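Local coordinates for protein formate dehydrogenase (Staphylococcus aureus, PDB 6TTB) that probably oxidises formate to carbon dioxide, passing the hydride to NAD held in a Rossmann-type domain, at residues 294-305 against 313-324. Numbering follows the deposited sequence.
Sequences LQGYAGDVWYPQ and WRTMPRNAMTVH. With NAD (nicotinamide-adenine-dinucleotide), chain C.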
# COMPACT_ATOMS: atom_id res chain seq x y z
N LEU A 294 16.07 7.79 5.82
CA LEU A 294 14.71 7.58 5.32
C LEU A 294 14.26 6.13 5.54
O LEU A 294 14.85 5.23 5.03
CB LEU A 294 14.74 7.83 3.83
CG LEU A 294 14.39 9.22 3.37
CD1 LEU A 294 13.39 9.10 2.25
CD2 LEU A 294 13.82 10.02 4.52
N GLN A 295 13.13 5.95 6.19
CA GLN A 295 12.67 4.59 6.48
C GLN A 295 12.29 3.87 5.19
O GLN A 295 12.52 2.67 5.09
CB GLN A 295 11.57 4.55 7.57
CG GLN A 295 11.53 3.24 8.36
CD GLN A 295 12.89 2.53 8.42
OE1 GLN A 295 13.96 3.16 8.62
NE2 GLN A 295 12.87 1.20 8.24
N GLY A 296 11.74 4.60 4.20
CA GLY A 296 11.32 3.97 2.93
C GLY A 296 11.06 4.99 1.84
O GLY A 296 10.76 6.15 2.16
N TYR A 297 11.13 4.53 0.54
CA TYR A 297 10.68 5.32 -0.64
C TYR A 297 9.81 4.44 -1.54
O TYR A 297 10.15 3.26 -1.82
CB TYR A 297 11.85 5.93 -1.45
CG TYR A 297 11.50 6.66 -2.76
CD1 TYR A 297 11.35 5.97 -3.94
CD2 TYR A 297 11.39 8.05 -2.83
CE1 TYR A 297 11.14 6.61 -5.15
CE2 TYR A 297 11.10 8.71 -4.04
CZ TYR A 297 11.00 7.98 -5.22
OH TYR A 297 10.67 8.57 -6.44
N ALA A 298 8.68 5.01 -1.96
CA ALA A 298 7.92 4.44 -3.06
C ALA A 298 7.54 5.51 -4.06
O ALA A 298 7.83 6.71 -3.85
CB ALA A 298 6.69 3.70 -2.60
N GLY A 299 6.88 5.04 -5.14
CA GLY A 299 6.53 5.81 -6.31
C GLY A 299 6.71 4.98 -7.55
O GLY A 299 7.24 3.90 -7.46
N ASP A 300 6.38 5.54 -8.72
CA ASP A 300 6.38 4.80 -9.98
C ASP A 300 7.03 5.61 -11.13
O ASP A 300 6.79 5.29 -12.33
CB ASP A 300 4.96 4.32 -10.36
CG ASP A 300 4.06 5.42 -10.95
OD1 ASP A 300 4.27 6.64 -10.63
OD2 ASP A 300 3.16 5.08 -11.75
N VAL A 301 7.81 6.67 -10.77
CA VAL A 301 8.29 7.60 -11.80
C VAL A 301 9.81 7.64 -11.75
O VAL A 301 10.37 7.58 -10.66
CB VAL A 301 7.69 9.01 -11.65
CG1 VAL A 301 6.24 9.07 -12.03
CG2 VAL A 301 7.89 9.58 -10.25
N TRP A 302 10.48 7.71 -12.93
CA TRP A 302 11.93 7.49 -12.95
C TRP A 302 12.71 8.55 -13.76
O TRP A 302 12.21 9.04 -14.80
CB TRP A 302 12.20 6.13 -13.52
CG TRP A 302 11.49 5.04 -12.83
CD1 TRP A 302 10.15 4.77 -12.85
CD2 TRP A 302 12.12 3.95 -12.13
NE1 TRP A 302 9.88 3.65 -12.13
CE2 TRP A 302 11.07 3.09 -11.70
CE3 TRP A 302 13.45 3.65 -11.77
CZ2 TRP A 302 11.30 1.96 -10.92
CZ3 TRP A 302 13.66 2.54 -10.99
CH2 TRP A 302 12.60 1.72 -10.57
N TYR A 303 14.02 8.72 -13.43
CA TYR A 303 14.95 9.42 -14.35
C TYR A 303 16.14 8.52 -14.77
O TYR A 303 17.07 8.22 -13.99
CB TYR A 303 15.39 10.79 -13.79
CG TYR A 303 16.13 11.63 -14.81
CD1 TYR A 303 15.53 11.98 -16.03
CD2 TYR A 303 17.47 12.02 -14.62
CE1 TYR A 303 16.25 12.62 -17.04
CE2 TYR A 303 18.19 12.68 -15.62
CZ TYR A 303 17.58 12.96 -16.84
OH TYR A 303 18.27 13.65 -17.81
N PRO A 304 16.26 8.15 -16.07
CA PRO A 304 15.24 8.46 -17.07
C PRO A 304 14.21 7.32 -17.21
O PRO A 304 14.26 6.35 -16.49
CB PRO A 304 16.14 8.41 -18.29
CG PRO A 304 16.96 7.16 -18.03
CD PRO A 304 17.43 7.43 -16.63
N GLN A 305 13.30 7.47 -18.16
CA GLN A 305 12.37 6.41 -18.45
C GLN A 305 12.47 6.15 -19.92
O GLN A 305 12.63 7.10 -20.68
CB GLN A 305 10.94 6.88 -18.16
CG GLN A 305 10.69 7.08 -16.69
CD GLN A 305 9.24 7.01 -16.28
OE1 GLN A 305 8.90 7.12 -15.08
NE2 GLN A 305 8.35 6.86 -17.26
N TRP A 313 17.43 2.53 -8.19
CA TRP A 313 16.16 2.61 -7.48
C TRP A 313 15.45 1.26 -7.48
O TRP A 313 14.53 1.05 -6.73
CB TRP A 313 15.25 3.70 -8.08
CG TRP A 313 15.60 5.09 -7.63
CD1 TRP A 313 16.66 5.45 -6.85
CD2 TRP A 313 14.90 6.31 -7.96
NE1 TRP A 313 16.68 6.81 -6.69
CE2 TRP A 313 15.61 7.37 -7.36
CE3 TRP A 313 13.70 6.60 -8.63
CZ2 TRP A 313 15.20 8.70 -7.47
CZ3 TRP A 313 13.34 7.91 -8.82
CH2 TRP A 313 14.07 8.95 -8.21
N ARG A 314 15.87 0.34 -8.36
CA ARG A 314 15.17 -0.93 -8.47
C ARG A 314 15.55 -1.85 -7.31
O ARG A 314 14.73 -2.58 -6.82
CB ARG A 314 15.54 -1.59 -9.80
CG ARG A 314 15.21 -0.76 -11.03
CD ARG A 314 15.54 -1.65 -12.23
NE ARG A 314 15.05 -1.23 -13.55
CZ ARG A 314 13.89 -1.62 -14.11
NH1 ARG A 314 13.04 -2.42 -13.48
NH2 ARG A 314 13.63 -1.24 -15.33
N THR A 315 16.79 -1.74 -6.86
CA THR A 315 17.51 -2.71 -6.04
C THR A 315 17.68 -2.11 -4.65
O THR A 315 18.42 -2.66 -3.84
CB THR A 315 18.95 -2.85 -6.59
OG1 THR A 315 18.84 -3.49 -7.84
CG2 THR A 315 19.96 -3.58 -5.72
N MET A 316 17.27 -0.87 -4.45
CA MET A 316 17.79 -0.19 -3.27
C MET A 316 16.94 -0.62 -2.08
O MET A 316 15.78 -1.00 -2.26
CB MET A 316 17.85 1.35 -3.43
CG MET A 316 16.49 2.05 -3.25
SD MET A 316 16.27 3.58 -4.13
CE MET A 316 14.50 3.84 -3.97
N PRO A 317 17.53 -0.70 -0.86
CA PRO A 317 16.80 -0.88 0.40
C PRO A 317 15.37 -0.38 0.49
O PRO A 317 15.11 0.79 0.23
CB PRO A 317 17.53 0.19 1.24
CG PRO A 317 18.98 0.14 0.74
CD PRO A 317 18.96 -0.56 -0.62
N ARG A 318 14.48 -1.21 1.01
CA ARG A 318 13.20 -0.70 1.53
C ARG A 318 12.53 0.19 0.49
O ARG A 318 12.03 1.25 0.83
CB ARG A 318 13.41 0.00 2.88
CG ARG A 318 13.28 -0.95 4.07
CD ARG A 318 14.10 -0.72 5.32
NE ARG A 318 14.59 0.66 5.35
CZ ARG A 318 15.86 1.04 5.13
NH1 ARG A 318 16.80 0.11 4.86
NH2 ARG A 318 16.17 2.33 5.16
N ASN A 319 12.55 -0.22 -0.77
CA ASN A 319 11.83 0.49 -1.83
C ASN A 319 10.51 -0.19 -2.11
O ASN A 319 10.41 -1.41 -1.91
CB ASN A 319 12.68 0.68 -3.11
CG ASN A 319 12.59 -0.48 -4.07
OD1 ASN A 319 11.63 -0.57 -4.81
ND2 ASN A 319 13.59 -1.33 -4.09
N ALA A 320 9.48 0.61 -2.53
CA ALA A 320 8.27 0.07 -3.15
C ALA A 320 8.01 0.74 -4.50
O ALA A 320 6.91 1.28 -4.81
CB ALA A 320 7.11 0.10 -2.24
N MET A 321 9.05 0.67 -5.32
CA MET A 321 8.93 1.16 -6.66
C MET A 321 8.02 0.19 -7.39
O MET A 321 7.78 -0.92 -6.94
CB MET A 321 10.31 1.17 -7.35
CG MET A 321 11.34 2.17 -6.74
SD MET A 321 10.68 3.82 -6.70
CE MET A 321 10.10 4.04 -8.39
N THR A 322 7.37 0.70 -8.39
CA THR A 322 6.91 -0.08 -9.48
C THR A 322 7.43 0.61 -10.76
O THR A 322 7.89 1.76 -10.74
CB THR A 322 5.39 -0.12 -9.43
OG1 THR A 322 4.81 1.14 -9.78
CG2 THR A 322 4.85 -0.58 -8.09
N VAL A 323 7.33 -0.07 -11.87
CA VAL A 323 7.53 0.62 -13.13
C VAL A 323 6.34 1.58 -13.31
O VAL A 323 5.44 1.58 -12.48
CB VAL A 323 7.68 -0.40 -14.27
CG1 VAL A 323 8.74 -1.41 -13.89
CG2 VAL A 323 6.38 -1.11 -14.48
N HIS A 324 6.34 2.37 -14.39
CA HIS A 324 5.58 3.59 -14.45
C HIS A 324 4.28 3.33 -15.16
O HIS A 324 4.09 3.84 -16.27
CB HIS A 324 6.31 4.71 -15.24
CG HIS A 324 5.49 5.97 -15.24
ND1 HIS A 324 5.77 7.08 -16.04
CD2 HIS A 324 4.40 6.31 -14.52
CE1 HIS A 324 4.90 8.06 -15.75
NE2 HIS A 324 4.03 7.58 -14.87
PA NAD C . -1.57 20.22 -10.77
O1A NAD C . -1.13 21.34 -11.66
O2A NAD C . -3.02 20.04 -10.39
O5B NAD C . -0.63 20.15 -9.46
C5B NAD C . 0.62 20.87 -9.39
C4B NAD C . 0.48 21.91 -8.30
O4B NAD C . 1.77 22.05 -7.68
C3B NAD C . 0.05 23.32 -8.77
O3B NAD C . -1.28 23.71 -8.44
C2B NAD C . 1.09 24.28 -8.18
O2B NAD C . 0.51 25.32 -7.42
C1B NAD C . 2.03 23.39 -7.36
N9A NAD C . 3.44 23.71 -7.57
C8A NAD C . 3.97 24.50 -8.58
N7A NAD C . 5.25 24.75 -8.44
C5A NAD C . 5.58 24.17 -7.21
C6A NAD C . 6.79 24.14 -6.44
N6A NAD C . 7.90 24.77 -6.77
N1A NAD C . 6.73 23.54 -5.23
C2A NAD C . 5.59 22.94 -4.86
N3A NAD C . 4.42 22.87 -5.51
C4A NAD C . 4.47 23.52 -6.68
O3 NAD C . -1.10 18.90 -11.44
PN NAD C . -1.60 17.49 -10.99
O1N NAD C . -2.69 17.10 -11.96
O2N NAD C . -1.92 17.53 -9.52
O5D NAD C . -0.26 16.62 -11.24
C5D NAD C . 0.67 16.41 -10.14
C4D NAD C . 1.93 15.87 -10.73
O4D NAD C . 1.77 14.44 -10.89
C3D NAD C . 2.23 16.46 -12.13
O3D NAD C . 3.37 17.30 -12.14
C2D NAD C . 2.34 15.24 -13.05
O2D NAD C . 3.51 15.18 -13.86
C1D NAD C . 2.31 14.04 -12.13
N1N NAD C . 1.45 13.00 -12.72
C2N NAD C . 1.98 11.68 -12.92
C3N NAD C . 1.18 10.67 -13.49
C7N NAD C . 1.63 9.21 -13.44
O7N NAD C . 1.21 8.43 -14.29
N7N NAD C . 2.45 8.81 -12.45
C4N NAD C . -0.09 11.06 -14.07
C5N NAD C . -0.57 12.37 -13.89
C6N NAD C . 0.22 13.33 -13.24
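The last two strands of the parallel Rossmann sheet, 296-299 and 319-321, the latter outermost within this chain, pair here and run on into loops that reach the nicotinamide end of NAD. Ala-320 N donates to Tyr-297 O (2.8 Å), whereas the bonds from Tyr-297 N to Arg-318 O and from Thr-322 N to Gly-299 O are weak. Ala-298 and Ala-320 meet through their methyls on the face covered by helix 144-160. On the other face Met-321, its chain bent at chi2 and chi3 (-55° and -51°), sets SD at the edge of the Tyr-297 ring and at a distance above the six-membered ring of Trp-302, a Met-aromatic contact with each. The Tyr-297 ring lies obliquely to that of Trp-313, centroids 5.2 Å apart. At the start of the pairing Arg-318 grips two successive carbonyls, NE to Gln-295 O (2.9 Å) and NH2 to Leu-294 O (3.2 Å). Asn-319 forms an Asx turn, OD1 accepting from Met-321 N, while ND2 donates almost straight to Met-316 O.

Beyond the strands, Trp-302 NE1 donates in its ring plane to Thr-322 O (3.1 Å), and the indole is edge-to-face with Trp-174 of the second subunit. Gln-305 uses both ends of its amide: OE1 accepts from Trp-302 N through a lone pair, and NE2 donates in plane to His-324 ND1 (2.9 Å). With ND1 accepting, His-324 NE2 can donate to the carboxamide oxygen O7N of NAD (3.0 Å); Val-301 CG1 lies over one imidazole face. Asp-300 OD1 receives only a weak bond from NAD N7N, its OD2 being held by Ser-326 N. The glutamine thus probably acts as a second-shell residue that helps hold the imidazole in its rotation, and the loops probably help orient the cofactor carboxamide, chiefly through His-324.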